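Local structure of putative thiol-disulfide isomerase or thioredoxin (Salmonella enterica subsp. enterica serovar Typhimurium, 3L9V) at residues L97-P100 with D101-R104. The protein probably catalyses thiol-disulfide exchange, forming or rearranging disulfide bonds in other proteins, as a DsbA-like member of the thioredoxin superfamily. Numbering follows the deposited sequence.
Sequences LHSP and DDVR
Between Ser99 and Asp102 the chain turns from the loop after helix 80-93 into helix 100-111, whose first backbone bonds run from Val103 N to Ser99 O (3.3 Å) and from Arg104 N to Pro100 O. Ser99 holds the N-cap position, and with Asp102 it makes a capping box, a clear instance of reciprocal capping: the cap side chain takes the Asp102 amide, and the Asp102 side chain takes the amide of the cap. The serine hydroxyl, placed between its own backbone N and carbonyl carbon (chi1 81°), leans over the first turn, where Ser99 OG accepts from Asp102 N at 3.3 Å. In return, Asp102 reaches back past the cap: its CG lies anti to its own carbonyl carbon (chi1 -78°), which carries the carboxylate beside the incoming loop, and Asp102 OD2 takes the Ser99 N-H at 3.0 Å. Asp102 OD2 also accepts from His98 N at 2.8 Å, a straighter bond. Both donors meet OD2 on its anti side, but from opposite faces of the carboxylate plane, so two successive loop amides clasp one oxygen. The other oxygen, OD1, forms a salt bridge with Arg105. The His98 ring stands obliquely to this carboxylate, their planes 71° apart. Further along, Arg104 NH2 forms a salt bridge with Asp101 OD2 at 3.3 Å, while NH1 pairs with Asp119. On the buried side Leu97 CD2 meets Val103 CG2 at 4.3 Å, and both side chains pack on Phe87, so the loop before the cap and the first turn of helix 100-111 both pack against helix 80-93. The helix N-terminus, the two amides on OD2 and Arg105 on OD1 would together favour the ionised form of Asp102.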
ATOM      1  N   LEU A  97       1.507   2.390 -18.183  1.00 41.84           N
ATOM      2  CA  LEU A  97       2.644   2.133 -17.315  1.00 39.87           C
ATOM      3  C   LEU A  97       3.373   0.913 -17.823  1.00 36.95           C
ATOM      4  O   LEU A  97       3.165  -0.183 -17.299  1.00 40.41           O
ATOM      5  CB  LEU A  97       2.193   1.813 -15.897  1.00 39.07           C
ATOM      6  CG  LEU A  97       2.120   2.854 -14.794  1.00 38.19           C
ATOM      7  CD1 LEU A  97       1.808   2.106 -13.510  1.00 33.27           C
ATOM      8  CD2 LEU A  97       3.414   3.666 -14.648  1.00 32.28           C
ATOM      9  N   HIS A  98       4.233   1.087 -18.822  1.00 39.35           N
ATOM     10  CA  HIS A  98       4.910  -0.052 -19.437  1.00 39.59           C
ATOM     11  C   HIS A  98       6.406  -0.089 -19.179  1.00 40.67           C
ATOM     12  O   HIS A  98       6.997  -1.162 -19.143  1.00 43.28           O
ATOM     13  CB  HIS A  98       4.714  -0.055 -20.955  1.00 45.89           C
ATOM     14  CG  HIS A  98       3.339   0.332 -21.397  0.62 47.14           C
ATOM     15  ND1 HIS A  98       2.220  -0.408 -21.090  0.84 49.91           N
ATOM     16  CD2 HIS A  98       2.909   1.369 -22.156  0.50 48.75           C
ATOM     17  CE1 HIS A  98       1.155   0.162 -21.626  0.36 48.18           C
ATOM     18  NE2 HIS A  98       1.548   1.243 -22.280  1.00 47.64           N
ATOM     19  N   SER A  99       7.023   1.077 -19.026  1.00 34.51           N
ATOM     20  CA  SER A  99       8.478   1.155 -18.952  1.00 34.90           C
ATOM     21  C   SER A  99       8.959   1.982 -17.765  1.00 27.44           C
ATOM     22  O   SER A  99       8.195   2.706 -17.158  1.00 33.95           O
ATOM     23  CB  SER A  99       9.020   1.789 -20.228  1.00 36.80           C
ATOM     24  OG  SER A  99       8.906   3.186 -20.128  1.00 41.12           O
ATOM     25  N   PRO A 100      10.236   1.847 -17.420  1.00 29.44           N
ATOM     26  CA  PRO A 100      10.780   2.637 -16.322  1.00 31.87           C
ATOM     27  C   PRO A 100      10.615   4.122 -16.567  1.00 36.21           C
ATOM     28  O   PRO A 100      10.349   4.823 -15.605  1.00 36.50           O
ATOM     29  CB  PRO A 100      12.248   2.236 -16.298  1.00 36.28           C
ATOM     30  CG  PRO A 100      12.247   0.844 -16.814  1.00 37.43           C
ATOM     31  CD  PRO A 100      11.135   0.755 -17.822  1.00 35.51           C
ATOM     32  N   ASP A 101      10.731   4.592 -17.810  1.00 32.48           N
ATOM     33  CA  ASP A 101      10.503   6.013 -18.095  1.00 33.09           C
ATOM     34  C   ASP A 101       9.065   6.435 -17.769  1.00 33.84           C
ATOM     35  O   ASP A 101       8.810   7.566 -17.353  1.00 30.19           O
ATOM     36  CB  ASP A 101      10.798   6.357 -19.571  1.00 43.44           C
ATOM     37  CG  ASP A 101      12.276   6.222 -19.945  1.00 57.73           C
ATOM     38  OD1 ASP A 101      12.608   6.445 -21.133  1.00 63.14           O
ATOM     39  OD2 ASP A 101      13.107   5.904 -19.073  1.00 61.97           O
ATOM     40  N   ASP A 102       8.109   5.545 -18.001  1.00 30.57           N
ATOM     41  CA  ASP A 102       6.734   5.849 -17.643  1.00 27.06           C
ATOM     42  C   ASP A 102       6.650   6.141 -16.137  1.00 26.15           C
ATOM     43  O   ASP A 102       5.997   7.093 -15.724  1.00 28.16           O
ATOM     44  CB  ASP A 102       5.824   4.663 -17.972  1.00 35.91           C
ATOM     45  CG  ASP A 102       5.495   4.561 -19.451  1.00 41.55           C
ATOM     46  OD1 ASP A 102       5.355   5.609 -20.110  1.00 39.32           O
ATOM     47  OD2 ASP A 102       5.342   3.424 -19.944  1.00 42.98           O
ATOM     48  N   VAL A 103       7.289   5.288 -15.329  1.00 27.41           N
ATOM     49  CA  VAL A 103       7.235   5.423 -13.860  1.00 27.94           C
ATOM     50  C   VAL A 103       7.692   6.816 -13.434  1.00 25.35           C
ATOM     51  O   VAL A 103       6.989   7.507 -12.710  1.00 21.51           O
ATOM     52  CB  VAL A 103       8.107   4.363 -13.161  1.00 27.30           C
ATOM     53  CG1 VAL A 103       8.201   4.625 -11.654  1.00 26.16           C
ATOM     54  CG2 VAL A 103       7.532   2.986 -13.434  1.00 26.28           C
ATOM     55  N   ARG A 104       8.858   7.226 -13.923  1.00 31.27           N
ATOM     56  CA  ARG A 104       9.405   8.543 -13.599  1.00 34.02           C
ATOM     57  C   ARG A 104       8.513   9.677 -14.105  1.00 29.31           C
ATOM     58  O   ARG A 104       8.319  10.695 -13.441  1.00 32.05           O
ATOM     59  CB  ARG A 104      10.828   8.690 -14.170  1.00 27.71           C
ATOM     60  CG  ARG A 104      11.315  10.157 -14.269  1.00 29.72           C
ATOM     61  CD  ARG A 104      12.757  10.230 -14.708  1.00 30.23           C
ATOM     62  NE  ARG A 104      12.878   9.747 -16.074  1.00 37.68           N
ATOM     63  CZ  ARG A 104      13.995   9.279 -16.602  1.00 41.81           C
ATOM     64  NH1 ARG A 104      15.110   9.251 -15.879  1.00 45.10           N
ATOM     65  NH2 ARG A 104      13.989   8.837 -17.853  1.00 42.15           N
TER